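Local coordinates for protein HpuA (PDB 5EC6) that probably serves as an outer-membrane lipoprotein receptor that binds haemoglobin, helping the bacterium to draw on it as a source of haem iron, at residues L19-T24 with P109-G114; K50-T55 with E70-A75; Y81-Y86 with M116-T121; F138-S143 with I180-K185; N87-P92 with N103-Q108. All coordinates share one frame; numbering follows the deposited sequence. Where two conformers were deposited one is given.

How the interactions relate
Interaction 3 lies in the middle of the set, its centre about 9 to 13 Å from those of the other four. Tyr81 N probably donates to Tyr73 O of interaction 2 at 2.8 Å, and the ring hydroxyl reaches interaction 1, Tyr81 OH standing 2.7 Å from Asp111 OD1. Strand 115-118 then runs between strands 104-109 and 136-142, tying interaction 3 to interaction 5, with centres about 9 Å apart, and to interaction 4, with centres about 11 Å apart. Interactions 2 and 5 do not touch, their nearest atoms being about 7 Å apart. Interaction 1 lies farthest out, its centre about 22 Å from that of the chain.

Interaction 1: L19-T24 with P109-G114; sequences LRAVDT and PLDSGG
Leu19 and Leu110 form a single beta bridge where the chain turns at the tip of a beta hairpin: strands 104-109 and 115-118 are joined here through a type I turn from Leu110 to Gly113. The tight part is the bridge and what adjoins it. Leu19 N gives a nearly straight bond to Pro109 O at 2.8 Å, and Leu19 O takes one back from Asp111 N at 2.9 Å. Proline, with no N-H to give, still offers the carbonyl that this bridge needs. On the protein side of the bridge the two leucines lie side by side and point the same way, Leu19 CB meeting Leu110 CD2 at 3.8 Å. Leu19 CG is anti to the backbone N (chi1 -175°), and of its two methyls CD2 packs on Tyr81 and Asn87, a suitable place for an aliphatic residue. Asp111 divides its carboxylate: OD1 bonds Tyr81 OH, while OD2 accepts from Ala21 N at 2.9 Å, the donor standing 58° above the carboxylate plane. Alanine suits this spot because its small CB can lie close to that same oxygen.

The other side is looser and faces solvent. Arg20 turns away, and its NE stays 6.8 Å from Asp111 OD2, so any attraction between the charges is probably diffuse. Gly113 is exposed and has a positive phi, at which a side chain would press against the preceding carbonyl oxygen. The turn is finished by an ST turn, in which Ser112 OG accepts from Gly114 N at 3.0 Å.

Interaction 2: K50-T55 with E70-A75; sequences KPFTIT and EILYQA
Phe52 and Leu72 meet on one side of two paired strands, their side chains crossing at about a right angle. Leu72 CD1 sits over a face of the aromatic ring, 4.0 Å from the Phe52 centroid, in a CH-pi contact. Next to them Ile54 crosses Glu70, its CD1 3.6 Å from Glu70 OE1, the aliphatic side chain flanking the carboxylate. At the other end of this face Lys50 runs extended beyond CG, and its NZ donates to Gln74 OE1 at 2.8 Å, tilted 30° from the amide plane.

The backbones hold these groups in register. Segments 50-55 and 70-75 belong to strands 48-57 and 65-74, the arms of an antiparallel beta hairpin within a four-stranded sheet completed by 29-31 and 80-81. Lys50 with Leu72 and Phe52 with Glu70 are hydrogen-bonded pairs, each closed by two N-H...O bonds, such as Lys50 N to Leu72 O at 2.9 Å. Pro51 falls between them opposite Ile71 in a non-hydrogen-bonded pair, where its missing N-H costs this pairing nothing. On that opposite face the second torsion of Ile71 (chi2 -75°) brings CD1 to 4.0 Å from Pro51 CB.

Farther out, Tyr80 of strand 80-81, one edge of the sheet, meets the Phe52 ring with the planes nearly perpendicular, and Ile29 and Ala31 pack on it from the opposite edge strand, 29-31. Gln74 NE2 donates to Gly78 O, which helps to fix the amide with its oxygen toward the lysine. A water donates to Ile54 O; its approach to Glu70 OE2 is unusually short and doubtful. Lys56 makes a long, weak ion pair with Glu70.

Interaction 3: Y81-Y86 with M116-T121; sequences YDFGTY and MIACCT
A Met-aromatic contact between Met116 and Tyr81 starts a small apolar core, in which the end of strand 80-81 and the loop after it lie on strand 115-118. The sulfur approaches obliquely: Met116 SD is 5.2 Å from the centroid of the Tyr81 ring and 49° off its normal. It lies closer to the root of that side chain, at 3.7 Å from Tyr81 CB. Methionine suits the place because an unbranched chain can reach from the strand to the loop. Its CG is anti to the backbone N (chi1 -180°), and the side chain beyond is extended, which carries the terminal methyl onward to the next aromatic residue.

There the Phe83 and Met116 side chains cross at about a right angle, with Met116 CE 3.8 Å from Phe83 CE1. Ala118, two residues along the strand, faces the same way and puts its methyl at the edge of the Phe83 ring, near the ring plane, CB lying 3.6 Å from CD1. A residue this small lets the ring edge come down close to the strand. Between them Ile117 points away, toward His105 and Met107.

No hydrogen bond joins the two segments directly. The Asn87 side-chain amide shapes the loop by bonding Asp82 O and Gly84 N, while its backbone bonds Ala118 and so ties loop to strand. Tyr73 packs against both Phe83 and Met116. The arrangement is that of a loop packed over one face of an antiparallel strand by its alternate side chains, with a Met-aromatic contact at one end.

Interaction 4: F138-S143 with I180-K185; sequences FGAWMS and IGLRVK
Apolar side-chain contacts make up most of this meeting of Phe138, Ala140 and Met142 with Ile180, Leu182 and Val184. The two strands run nearly parallel, 11° apart, with axes 7.4 Å from each other, farther than neighbours in a sheet. Alternate side chains of each strand point toward the other, and Val148, Leu150 and Ala152 of strand 148-154 pack beside them. Ala140 CB meets Val184 CG2 at 3.7 Å, and the valine's other methyl, CG1, touches Met142 CE at the same distance. The methionine chain bends at its last torsion (chi3 -84°), which sets CE toward the valine. Phe138 has its CG in the crowded position between the backbone N and the carbonyl carbon (chi1 73°), from which the ring reaches strand 180-185. There Phe138 CZ lies 3.9 Å from Ile180 CB, the side chains crossing at about a right angle, and Leu182 CB comes to the ring edge, near its plane, 4.0 Å from Phe138 CE2.

Side chain meets backbone at Gly139: Leu182 CD2 rests on its bare main chain, 3.4 Å from Gly139 CA. The same leucine packs on Ala189, Thr191 and Ser299.

Polar groups find their partners outside the pair. The backbones of Phe138 and Ala140 bond Cys119 and Ile117, and Gly139 O accepts from Ser299 OG. Arg183 turns away to carbonyl oxygens of Leu296, Phe231 and Asp233. Val184 O binds a glycerol, probably from the crystallisation liquor. With no hydrogen bond between the segments, their fit rests on side-chain shape and dispersion forces; the directional bonds named here come from other residues, such as Cys119, Ile117 and Ser299.

Interaction 5: N87-P92 with N103-Q108; sequences NTLIMP and NSHPMQ
His105 ND1 accepts a hydrogen bond from Ile90 N at 3.0 Å, the bond bent to 141° at the hydrogen and the donor tilted 20° out of the ring plane. On the other side of the ring NE2 bonds Thr191 OG1, so both nitrogens are engaged. Acceptance at ND1 suggests that a proton, if the ring is neutral, sits on NE2.

Leu89 steadies the same ring from above. Its CD2 lies over the centre of one face, 3.5 Å from the centroid, in a CH-pi contact. Leucine suits the place, since one branch can settle on a flat surface. The first torsion of Ile90 (chi1 -56°) sets CG1 beside His105 ND1. Farther out its CD1 lies 3.9 Å from Pro106 CD, two aliphatic groups at the solvent side.

Water links the backbones where they part, donating to Thr88 O at 2.8 Å and to Pro106 O at 2.9 Å. At the far end Asn87 and Gln108 cross with their amide planes nearly perpendicular, and Asn87 CB lies 3.3 Å from Gln108 OE1. Gln108 NE2 bonds Pro17 O, while OE1 is within hydrogen-bonding reach of a water.

The loop 87-92 lies along a strand that is paired on both sides: Gln108 bonds Met116 of strand 115-118, and His105 bonds Ala189 of strand 188-191. Asn87 and Leu89 add backbone bonds of their own to Ala118, which fasten the loop to the end of strand 115-118.

Interaction 1: L19-T24 with P109-G114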
# COMPACT_ATOMS: atom_id res chain seq x y z
N LEU A 19 9.12 -9.98 17.15
CA LEU A 19 8.30 -10.79 16.29
C LEU A 19 9.07 -11.99 15.74
O LEU A 19 10.11 -11.85 15.10
CB LEU A 19 7.78 -9.93 15.13
CG LEU A 19 6.78 -10.60 14.18
CD1 LEU A 19 5.48 -10.96 14.86
CD2 LEU A 19 6.54 -9.72 12.96
N ARG A 20 8.55 -13.19 15.99
CA ARG A 20 9.12 -14.39 15.44
C ARG A 20 8.59 -14.76 14.06
O ARG A 20 7.38 -14.66 13.78
CB ARG A 20 8.91 -15.58 16.40
CG ARG A 20 9.65 -15.39 17.73
CD ARG A 20 9.46 -16.58 18.70
NE ARG A 20 8.07 -17.00 18.77
CZ ARG A 20 7.09 -16.38 19.44
NH1 ARG A 20 7.31 -15.29 20.17
NH2 ARG A 20 5.85 -16.87 19.39
N ALA A 21 9.49 -15.27 13.25
CA ALA A 21 9.15 -15.71 11.90
C ALA A 21 8.15 -16.83 11.91
O ALA A 21 8.15 -17.70 12.81
CB ALA A 21 10.36 -16.12 11.15
N VAL A 22 7.32 -16.85 10.88
CA VAL A 22 6.40 -17.97 10.67
C VAL A 22 7.09 -19.16 10.04
O VAL A 22 7.75 -19.05 9.01
CB VAL A 22 5.19 -17.50 9.81
CG1 VAL A 22 4.21 -18.65 9.56
CG2 VAL A 22 4.49 -16.35 10.48
N ASP A 23 6.94 -20.36 10.62
CA ASP A 23 7.59 -21.51 10.00
C ASP A 23 6.66 -22.11 8.98
O ASP A 23 5.83 -22.98 9.26
CB ASP A 23 8.00 -22.55 11.05
CG ASP A 23 8.53 -23.82 10.44
OD1 ASP A 23 8.83 -23.91 9.21
OD2 ASP A 23 8.65 -24.76 11.23
N THR A 24 6.84 -21.68 7.74
CA THR A 24 6.00 -22.12 6.66
C THR A 24 6.23 -23.59 6.27
O THR A 24 5.46 -24.14 5.52
CB THR A 24 6.16 -21.24 5.42
OG1 THR A 24 7.49 -21.43 4.92
CG2 THR A 24 5.94 -19.77 5.79
N PRO A 109 10.72 -4.88 16.44
CA PRO A 109 11.89 -5.73 16.26
C PRO A 109 11.58 -7.17 15.92
O PRO A 109 10.57 -7.70 16.34
CB PRO A 109 12.58 -5.67 17.65
CG PRO A 109 11.47 -5.44 18.56
CD PRO A 109 10.47 -4.56 17.84
N LEU A 110 12.46 -7.80 15.15
CA LEU A 110 12.28 -9.15 14.64
C LEU A 110 13.29 -10.12 15.27
O LEU A 110 14.38 -9.73 15.66
CB LEU A 110 12.49 -9.22 13.13
CG LEU A 110 11.64 -8.20 12.33
CD1 LEU A 110 11.98 -8.30 10.86
CD2 LEU A 110 10.15 -8.42 12.60
N ASP A 111 12.93 -11.39 15.25
CA ASP A 111 13.86 -12.46 15.67
C ASP A 111 15.28 -12.37 15.10
O ASP A 111 16.24 -12.65 15.81
CB ASP A 111 13.25 -13.85 15.45
CG ASP A 111 12.80 -14.11 14.02
OD1 ASP A 111 12.95 -13.23 13.14
OD2 ASP A 111 12.31 -15.23 13.79
N SER A 112 15.40 -11.95 13.83
CA SER A 112 16.66 -11.79 13.09
C SER A 112 17.54 -10.60 13.51
O SER A 112 18.70 -10.48 13.04
CB SER A 112 16.33 -11.60 11.60
OG SER A 112 15.60 -10.37 11.52
N GLY A 113 16.95 -9.68 14.27
CA GLY A 113 17.51 -8.39 14.57
C GLY A 113 17.15 -7.30 13.60
O GLY A 113 17.57 -6.14 13.73
N GLY A 114 16.37 -7.68 12.58
CA GLY A 114 15.78 -6.68 11.72
C GLY A 114 14.60 -6.01 12.39
O GLY A 114 14.32 -6.19 13.57

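Interaction 2: K50-T55 with E70-A75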
# COMPACT_ATOMS: atom_id res chain seq x y z
N LYS A 50 3.09 -12.91 -0.01
CA LYS A 50 2.85 -14.19 -0.58
C LYS A 50 1.61 -14.81 0.09
O LYS A 50 1.40 -14.62 1.30
CB LYS A 50 4.04 -15.11 -0.39
CG LYS A 50 5.26 -14.73 -1.21
CD LYS A 50 6.27 -15.85 -1.25
CE LYS A 50 7.25 -15.66 -2.40
NZ LYS A 50 8.35 -16.66 -2.23
N PRO A 51 0.75 -15.46 -0.70
CA PRO A 51 -0.51 -16.03 -0.14
C PRO A 51 -0.33 -17.47 0.38
O PRO A 51 0.40 -18.28 -0.22
CB PRO A 51 -1.43 -16.05 -1.35
CG PRO A 51 -0.52 -16.27 -2.52
CD PRO A 51 0.79 -15.59 -2.16
N PHE A 52 -1.05 -17.78 1.45
CA PHE A 52 -0.99 -19.09 2.10
C PHE A 52 -2.40 -19.51 2.52
O PHE A 52 -3.29 -18.69 2.70
CB PHE A 52 -0.10 -19.02 3.35
CG PHE A 52 1.36 -18.97 3.04
CD1 PHE A 52 1.95 -17.73 2.79
CD2 PHE A 52 2.09 -20.12 2.89
CE1 PHE A 52 3.27 -17.66 2.50
CE2 PHE A 52 3.42 -20.07 2.55
CZ PHE A 52 4.00 -18.83 2.36
N THR A 53 -2.55 -20.82 2.68
CA THR A 53 -3.72 -21.38 3.36
C THR A 53 -3.23 -21.96 4.66
O THR A 53 -2.32 -22.78 4.67
CB THR A 53 -4.35 -22.45 2.46
OG1 THR A 53 -4.77 -21.84 1.23
CG2 THR A 53 -5.60 -23.07 3.11
N ILE A 54 -3.77 -21.46 5.77
CA ILE A 54 -3.24 -21.71 7.08
C ILE A 54 -4.33 -22.36 7.95
O ILE A 54 -5.43 -21.81 8.09
CB ILE A 54 -2.68 -20.45 7.70
CG1 ILE A 54 -1.49 -19.99 6.82
CG2 ILE A 54 -2.24 -20.68 9.12
CD1 ILE A 54 -0.71 -18.86 7.36
N THR A 55 -3.95 -23.48 8.55
CA THR A 55 -4.85 -24.23 9.45
C THR A 55 -4.34 -24.09 10.87
O THR A 55 -3.13 -24.25 11.15
CB THR A 55 -4.95 -25.67 8.98
OG1 THR A 55 -5.46 -25.73 7.64
CG2 THR A 55 -5.91 -26.47 9.86
N GLU A 70 -4.46 -16.47 4.13
CA GLU A 70 -3.72 -15.40 4.75
C GLU A 70 -2.67 -14.91 3.75
O GLU A 70 -2.35 -15.61 2.80
CB GLU A 70 -3.02 -15.82 6.04
CG GLU A 70 -4.02 -16.25 7.12
CD GLU A 70 -3.41 -16.50 8.47
OE1 GLU A 70 -2.34 -15.96 8.79
OE2 GLU A 70 -4.08 -17.23 9.27
N ILE A 71 -2.16 -13.71 4.00
CA ILE A 71 -0.96 -13.21 3.32
C ILE A 71 0.12 -13.01 4.34
O ILE A 71 -0.13 -12.41 5.39
CB ILE A 71 -1.21 -11.82 2.68
CG1 ILE A 71 -2.35 -11.84 1.65
CG2 ILE A 71 0.12 -11.29 2.08
CD1 ILE A 71 -2.01 -12.48 0.34
N LEU A 72 1.32 -13.54 4.06
CA LEU A 72 2.50 -13.31 4.86
C LEU A 72 3.48 -12.45 4.06
O LEU A 72 3.45 -12.48 2.84
CB LEU A 72 3.19 -14.63 5.23
CG LEU A 72 2.33 -15.67 5.95
CD1 LEU A 72 3.10 -16.99 6.18
CD2 LEU A 72 1.84 -15.06 7.24
N TYR A 73 4.31 -11.71 4.79
CA TYR A 73 5.39 -10.93 4.21
C TYR A 73 6.64 -11.80 4.24
O TYR A 73 7.07 -12.21 5.31
CB TYR A 73 5.59 -9.61 4.98
CG TYR A 73 6.83 -8.89 4.51
CD1 TYR A 73 6.89 -8.28 3.29
CD2 TYR A 73 7.96 -8.90 5.28
CE1 TYR A 73 8.05 -7.66 2.84
CE2 TYR A 73 9.13 -8.30 4.85
CZ TYR A 73 9.17 -7.69 3.64
OH TYR A 73 10.36 -7.09 3.23
N GLN A 74 7.24 -12.08 3.08
CA GLN A 74 8.58 -12.73 3.03
C GLN A 74 9.67 -11.63 2.90
O GLN A 74 9.72 -10.89 1.90
CB GLN A 74 8.69 -13.72 1.87
CG GLN A 74 9.95 -14.55 2.01
CD GLN A 74 10.19 -15.52 0.89
OE1 GLN A 74 9.78 -15.33 -0.24
NE2 GLN A 74 10.84 -16.62 1.23
N ALA A 75 10.52 -11.57 3.90
CA ALA A 75 11.57 -10.56 3.93
C ALA A 75 12.67 -10.94 2.94
O ALA A 75 12.72 -12.06 2.48
CB ALA A 75 12.08 -10.46 5.34
O HOH W 1 -5.57 -19.17 9.41

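Interaction 3: Y81-Y86 with M116-T121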
# COMPACT_ATOMS: atom_id res chain seq x y z
N TYR A 81 6.84 -13.30 7.84
CA TYR A 81 6.25 -12.59 8.97
C TYR A 81 4.78 -12.29 8.78
O TYR A 81 4.34 -12.00 7.66
CB TYR A 81 6.98 -11.29 9.29
CG TYR A 81 8.44 -11.54 9.67
CD1 TYR A 81 8.77 -11.94 10.99
CD2 TYR A 81 9.44 -11.52 8.71
CE1 TYR A 81 10.09 -12.26 11.30
CE2 TYR A 81 10.77 -11.83 9.03
CZ TYR A 81 11.08 -12.22 10.32
OH TYR A 81 12.40 -12.49 10.60
N ASP A 82 4.00 -12.39 9.85
CA ASP A 82 2.61 -11.98 9.70
C ASP A 82 2.43 -10.50 9.91
O ASP A 82 3.29 -9.79 10.45
CB ASP A 82 1.65 -12.86 10.53
CG ASP A 82 2.13 -13.12 11.92
OD1 ASP A 82 2.84 -12.29 12.46
OD2 ASP A 82 1.78 -14.19 12.47
N PHE A 83 1.31 -10.00 9.41
CA PHE A 83 0.86 -8.67 9.70
C PHE A 83 0.03 -8.74 10.98
O PHE A 83 -0.98 -9.43 11.02
CB PHE A 83 0.02 -8.14 8.55
CG PHE A 83 0.79 -7.99 7.26
CD1 PHE A 83 1.72 -6.97 7.12
CD2 PHE A 83 0.61 -8.90 6.19
CE1 PHE A 83 2.46 -6.82 5.92
CE2 PHE A 83 1.34 -8.75 5.01
CZ PHE A 83 2.25 -7.72 4.88
N GLY A 84 0.48 -8.08 12.02
CA GLY A 84 -0.28 -8.19 13.27
C GLY A 84 -0.39 -6.88 13.99
O GLY A 84 -0.30 -5.81 13.40
N THR A 85 -0.53 -6.97 15.31
CA THR A 85 -0.90 -5.80 16.07
C THR A 85 0.23 -4.86 16.36
O THR A 85 -0.01 -3.68 16.56
CB THR A 85 -1.63 -6.20 17.38
OG1 THR A 85 -0.68 -6.67 18.34
CG2 THR A 85 -2.64 -7.30 17.12
N TYR A 86 1.48 -5.34 16.41
CA TYR A 86 2.62 -4.51 16.80
C TYR A 86 3.55 -4.02 15.66
O TYR A 86 4.47 -3.24 15.91
CB TYR A 86 3.50 -5.26 17.79
CG TYR A 86 2.82 -5.46 19.11
CD1 TYR A 86 2.66 -4.39 19.97
CD2 TYR A 86 2.29 -6.69 19.46
CE1 TYR A 86 2.02 -4.55 21.18
CE2 TYR A 86 1.64 -6.86 20.67
CZ TYR A 86 1.51 -5.78 21.52
OH TYR A 86 0.87 -5.93 22.73
N MET A 116 10.38 -4.42 11.29
CA MET A 116 9.30 -4.37 10.29
C MET A 116 8.21 -3.41 10.66
O MET A 116 7.82 -3.23 11.80
CB MET A 116 8.73 -5.77 10.11
CG MET A 116 7.60 -5.89 9.09
SD MET A 116 7.05 -7.59 9.06
CE MET A 116 5.64 -7.49 7.96
N ILE A 117 7.63 -2.77 9.64
CA ILE A 117 6.37 -2.07 9.83
C ILE A 117 5.53 -2.16 8.55
O ILE A 117 6.07 -2.33 7.43
CB ILE A 117 6.65 -0.60 10.16
CG1 ILE A 117 5.39 0.05 10.80
CG2 ILE A 117 7.15 0.13 8.95
CD1 ILE A 117 5.63 1.27 11.62
N ALA A 118 4.21 -2.09 8.74
CA ALA A 118 3.23 -2.09 7.65
C ALA A 118 2.08 -1.16 8.00
O ALA A 118 1.98 -0.64 9.13
CB ALA A 118 2.74 -3.48 7.38
N CYS A 119 1.23 -0.86 7.03
CA CYS A 119 0.08 0.05 7.31
C CYS A 119 -0.84 -0.47 8.42
O CYS A 119 -1.11 -1.68 8.51
CB CYS A 119 -0.83 0.18 6.11
SG CYS A 119 -1.82 1.75 6.07
N CYS A 120 -1.35 0.44 9.25
CA CYS A 120 -2.41 0.08 10.20
C CYS A 120 -3.75 0.05 9.48
O CYS A 120 -4.48 1.04 9.44
CB CYS A 120 -2.47 1.07 11.38
SG CYS A 120 -2.75 2.81 10.95
N THR A 121 -4.07 -1.10 8.90
CA THR A 121 -5.23 -1.14 8.06
C THR A 121 -6.49 -1.40 8.92
O THR A 121 -7.58 -1.06 8.49
CB THR A 121 -5.05 -2.11 6.85
OG1 THR A 121 -4.95 -3.46 7.33
CG2 THR A 121 -3.80 -1.73 6.04

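Interaction 4: F138-S143 with I180-K185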
# COMPACT_ATOMS: atom_id res chain seq x y z
N PHE A 138 1.50 -1.95 2.42
CA PHE A 138 2.81 -1.33 2.16
C PHE A 138 3.52 -1.13 3.47
O PHE A 138 2.88 -1.10 4.53
CB PHE A 138 2.69 -0.03 1.32
CG PHE A 138 2.12 1.15 2.04
CD1 PHE A 138 0.74 1.28 2.28
CD2 PHE A 138 2.94 2.17 2.49
CE1 PHE A 138 0.22 2.38 2.91
CE2 PHE A 138 2.42 3.25 3.18
CZ PHE A 138 1.07 3.36 3.38
N GLY A 139 4.84 -1.00 3.38
CA GLY A 139 5.64 -0.94 4.58
C GLY A 139 7.10 -1.03 4.26
O GLY A 139 7.56 -0.63 3.18
N ALA A 140 7.86 -1.49 5.27
CA ALA A 140 9.33 -1.58 5.14
C ALA A 140 9.83 -2.66 6.04
O ALA A 140 9.29 -2.87 7.15
CB ALA A 140 10.00 -0.28 5.51
N TRP A 141 10.92 -3.29 5.59
CA TRP A 141 11.70 -4.19 6.42
C TRP A 141 13.11 -3.61 6.52
O TRP A 141 13.67 -3.09 5.54
CB TRP A 141 11.72 -5.56 5.80
CG TRP A 141 12.64 -6.60 6.44
CD1 TRP A 141 12.31 -7.50 7.40
CD2 TRP A 141 14.00 -6.88 6.06
NE1 TRP A 141 13.39 -8.33 7.68
CE2 TRP A 141 14.44 -7.97 6.85
CE3 TRP A 141 14.89 -6.31 5.15
CZ2 TRP A 141 15.72 -8.50 6.74
CZ3 TRP A 141 16.17 -6.88 5.01
CH2 TRP A 141 16.56 -7.95 5.81
N MET A 142 13.67 -3.69 7.72
CA MET A 142 15.06 -3.28 7.95
C MET A 142 15.87 -4.50 8.35
O MET A 142 15.43 -5.25 9.21
CB MET A 142 15.12 -2.22 9.03
CG MET A 142 16.56 -1.83 9.38
SD MET A 142 16.61 -0.74 10.82
CE MET A 142 16.32 0.69 9.84
N SER A 143 17.05 -4.67 7.74
CA SER A 143 17.95 -5.77 8.11
C SER A 143 18.67 -5.48 9.45
O SER A 143 18.69 -4.33 9.94
CB SER A 143 18.99 -6.06 7.03
OG SER A 143 20.02 -5.12 7.06
N ILE A 180 -0.70 7.51 1.41
CA ILE A 180 0.32 7.79 2.42
C ILE A 180 1.65 7.27 1.93
O ILE A 180 1.74 6.18 1.35
CB ILE A 180 -0.04 7.09 3.74
CG1 ILE A 180 -1.37 7.64 4.32
CG2 ILE A 180 1.09 7.25 4.77
CD1 ILE A 180 -2.00 6.65 5.25
N GLY A 181 2.69 8.07 2.14
CA GLY A 181 4.08 7.70 1.89
C GLY A 181 4.81 7.35 3.17
O GLY A 181 4.48 7.91 4.24
N LEU A 182 5.73 6.42 3.03
CA LEU A 182 6.51 5.89 4.15
C LEU A 182 7.98 5.89 3.77
O LEU A 182 8.39 5.39 2.71
CB LEU A 182 6.04 4.48 4.48
CG LEU A 182 6.99 3.67 5.40
CD1 LEU A 182 6.69 4.20 6.77
CD2 LEU A 182 6.74 2.17 5.32
N ARG A 183 8.81 6.41 4.70
CA ARG A 183 10.24 6.27 4.62
C ARG A 183 10.73 5.69 5.98
O ARG A 183 9.96 5.57 6.94
CB ARG A 183 10.92 7.62 4.34
CG ARG A 183 10.60 8.29 2.94
CD ARG A 183 11.28 9.63 2.85
NE ARG A 183 11.59 10.12 1.49
CZ ARG A 183 11.55 11.40 1.12
NH1 ARG A 183 11.12 12.40 1.95
NH2 ARG A 183 11.79 11.67 -0.15
N VAL A 184 12.00 5.29 6.01
CA VAL A 184 12.65 4.89 7.27
C VAL A 184 13.79 5.87 7.54
O VAL A 184 14.66 6.05 6.69
CB VAL A 184 13.16 3.45 7.23
CG1 VAL A 184 13.86 3.16 8.57
CG2 VAL A 184 12.03 2.48 7.02
N LYS A 185 13.71 6.53 8.68
CA LYS A 185 14.78 7.44 9.10
C LYS A 185 15.19 7.07 10.51
O LYS A 185 14.35 7.04 11.40
CB LYS A 185 14.29 8.88 9.14
CG LYS A 185 15.23 9.81 9.92
CD LYS A 185 14.91 11.28 9.68
CE LYS A 185 13.64 11.68 10.40
NZ LYS A 185 13.33 13.07 10.01

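Interaction 5: N87-P92 with N103-Q108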
# COMPACT_ATOMS: atom_id res chain seq x y z
N ASN A 87 3.35 -4.54 14.44
CA ASN A 87 4.17 -4.09 13.31
C ASN A 87 3.38 -3.19 12.36
O ASN A 87 3.51 -3.31 11.15
CB ASN A 87 4.82 -5.28 12.58
CG ASN A 87 3.85 -6.30 12.06
OD1 ASN A 87 2.64 -6.23 12.29
ND2 ASN A 87 4.38 -7.24 11.29
N THR A 88 2.58 -2.32 12.93
CA THR A 88 1.82 -1.33 12.17
C THR A 88 2.04 0.07 12.64
O THR A 88 2.60 0.31 13.69
CB THR A 88 0.31 -1.63 12.21
OG1 THR A 88 -0.17 -1.51 13.55
CG2 THR A 88 0.02 -2.96 11.72
N LEU A 89 1.60 1.02 11.83
CA LEU A 89 1.62 2.42 12.19
C LEU A 89 0.78 2.64 13.45
O LEU A 89 -0.19 1.95 13.70
CB LEU A 89 1.04 3.26 11.05
CG LEU A 89 1.80 3.18 9.73
CD1 LEU A 89 1.07 4.04 8.69
CD2 LEU A 89 3.23 3.64 9.87
N ILE A 90 1.17 3.64 14.21
CA ILE A 90 0.31 4.19 15.26
C ILE A 90 -1.00 4.70 14.67
O ILE A 90 -1.00 5.52 13.74
CB ILE A 90 1.01 5.34 16.00
CG1 ILE A 90 2.37 4.91 16.58
CG2 ILE A 90 0.09 5.87 17.13
CD1 ILE A 90 3.26 6.07 16.98
N MET A 91 -2.10 4.27 15.25
CA MET A 91 -3.43 4.80 14.90
C MET A 91 -3.62 6.26 15.37
O MET A 91 -3.16 6.62 16.45
CB MET A 91 -4.47 3.97 15.60
CG MET A 91 -4.26 2.47 15.45
SD MET A 91 -5.16 1.92 14.00
CE MET A 91 -6.78 2.01 14.75
N PRO A 92 -4.33 7.09 14.59
CA PRO A 92 -4.69 8.39 15.16
C PRO A 92 -5.60 8.25 16.38
O PRO A 92 -6.36 7.29 16.47
CB PRO A 92 -5.46 9.06 14.01
CG PRO A 92 -5.98 7.95 13.21
CD PRO A 92 -4.92 6.90 13.25
N ASN A 103 3.56 11.44 12.55
CA ASN A 103 4.54 11.40 11.47
C ASN A 103 5.73 10.47 11.69
O ASN A 103 6.55 10.31 10.80
CB ASN A 103 5.03 12.78 11.12
CG ASN A 103 3.91 13.71 10.66
OD1 ASN A 103 2.91 13.29 10.12
ND2 ASN A 103 4.13 14.98 10.85
N SER A 104 5.83 9.87 12.89
CA SER A 104 6.92 8.97 13.24
C SER A 104 6.34 7.82 14.04
O SER A 104 5.41 8.02 14.85
CB SER A 104 7.97 9.71 14.09
OG SER A 104 9.08 8.89 14.35
N HIS A 105 6.86 6.61 13.80
CA HIS A 105 6.33 5.37 14.36
C HIS A 105 7.47 4.40 14.65
O HIS A 105 8.43 4.29 13.90
CB HIS A 105 5.34 4.67 13.42
CG HIS A 105 4.42 5.60 12.72
ND1 HIS A 105 3.08 5.67 13.01
CD2 HIS A 105 4.62 6.46 11.69
CE1 HIS A 105 2.50 6.56 12.24
NE2 HIS A 105 3.43 7.07 11.44
N PRO A 106 7.39 3.70 15.79
CA PRO A 106 8.37 2.66 16.03
C PRO A 106 8.15 1.42 15.13
O PRO A 106 7.01 1.07 14.87
CB PRO A 106 8.10 2.29 17.51
CG PRO A 106 6.64 2.52 17.69
CD PRO A 106 6.34 3.74 16.83
N MET A 107 9.22 0.79 14.67
CA MET A 107 9.13 -0.45 13.94
C MET A 107 9.26 -1.61 14.91
O MET A 107 9.93 -1.49 15.95
CB MET A 107 10.25 -0.52 12.92
CG MET A 107 10.23 0.67 11.94
SD MET A 107 11.53 0.62 10.68
CE MET A 107 11.03 -0.72 9.64
N GLN A 108 8.62 -2.72 14.61
CA GLN A 108 8.69 -3.87 15.50
C GLN A 108 9.98 -4.60 15.32
O GLN A 108 10.36 -4.98 14.20
CB GLN A 108 7.52 -4.81 15.28
CG GLN A 108 7.51 -5.97 16.32
CD GLN A 108 6.30 -6.87 16.27
OE1 GLN A 108 5.55 -6.91 15.30
NE2 GLN A 108 6.10 -7.65 17.34
O HOH W 2 2.88 -7.72 15.36
O HOH W 3 4.26 1.89 15.22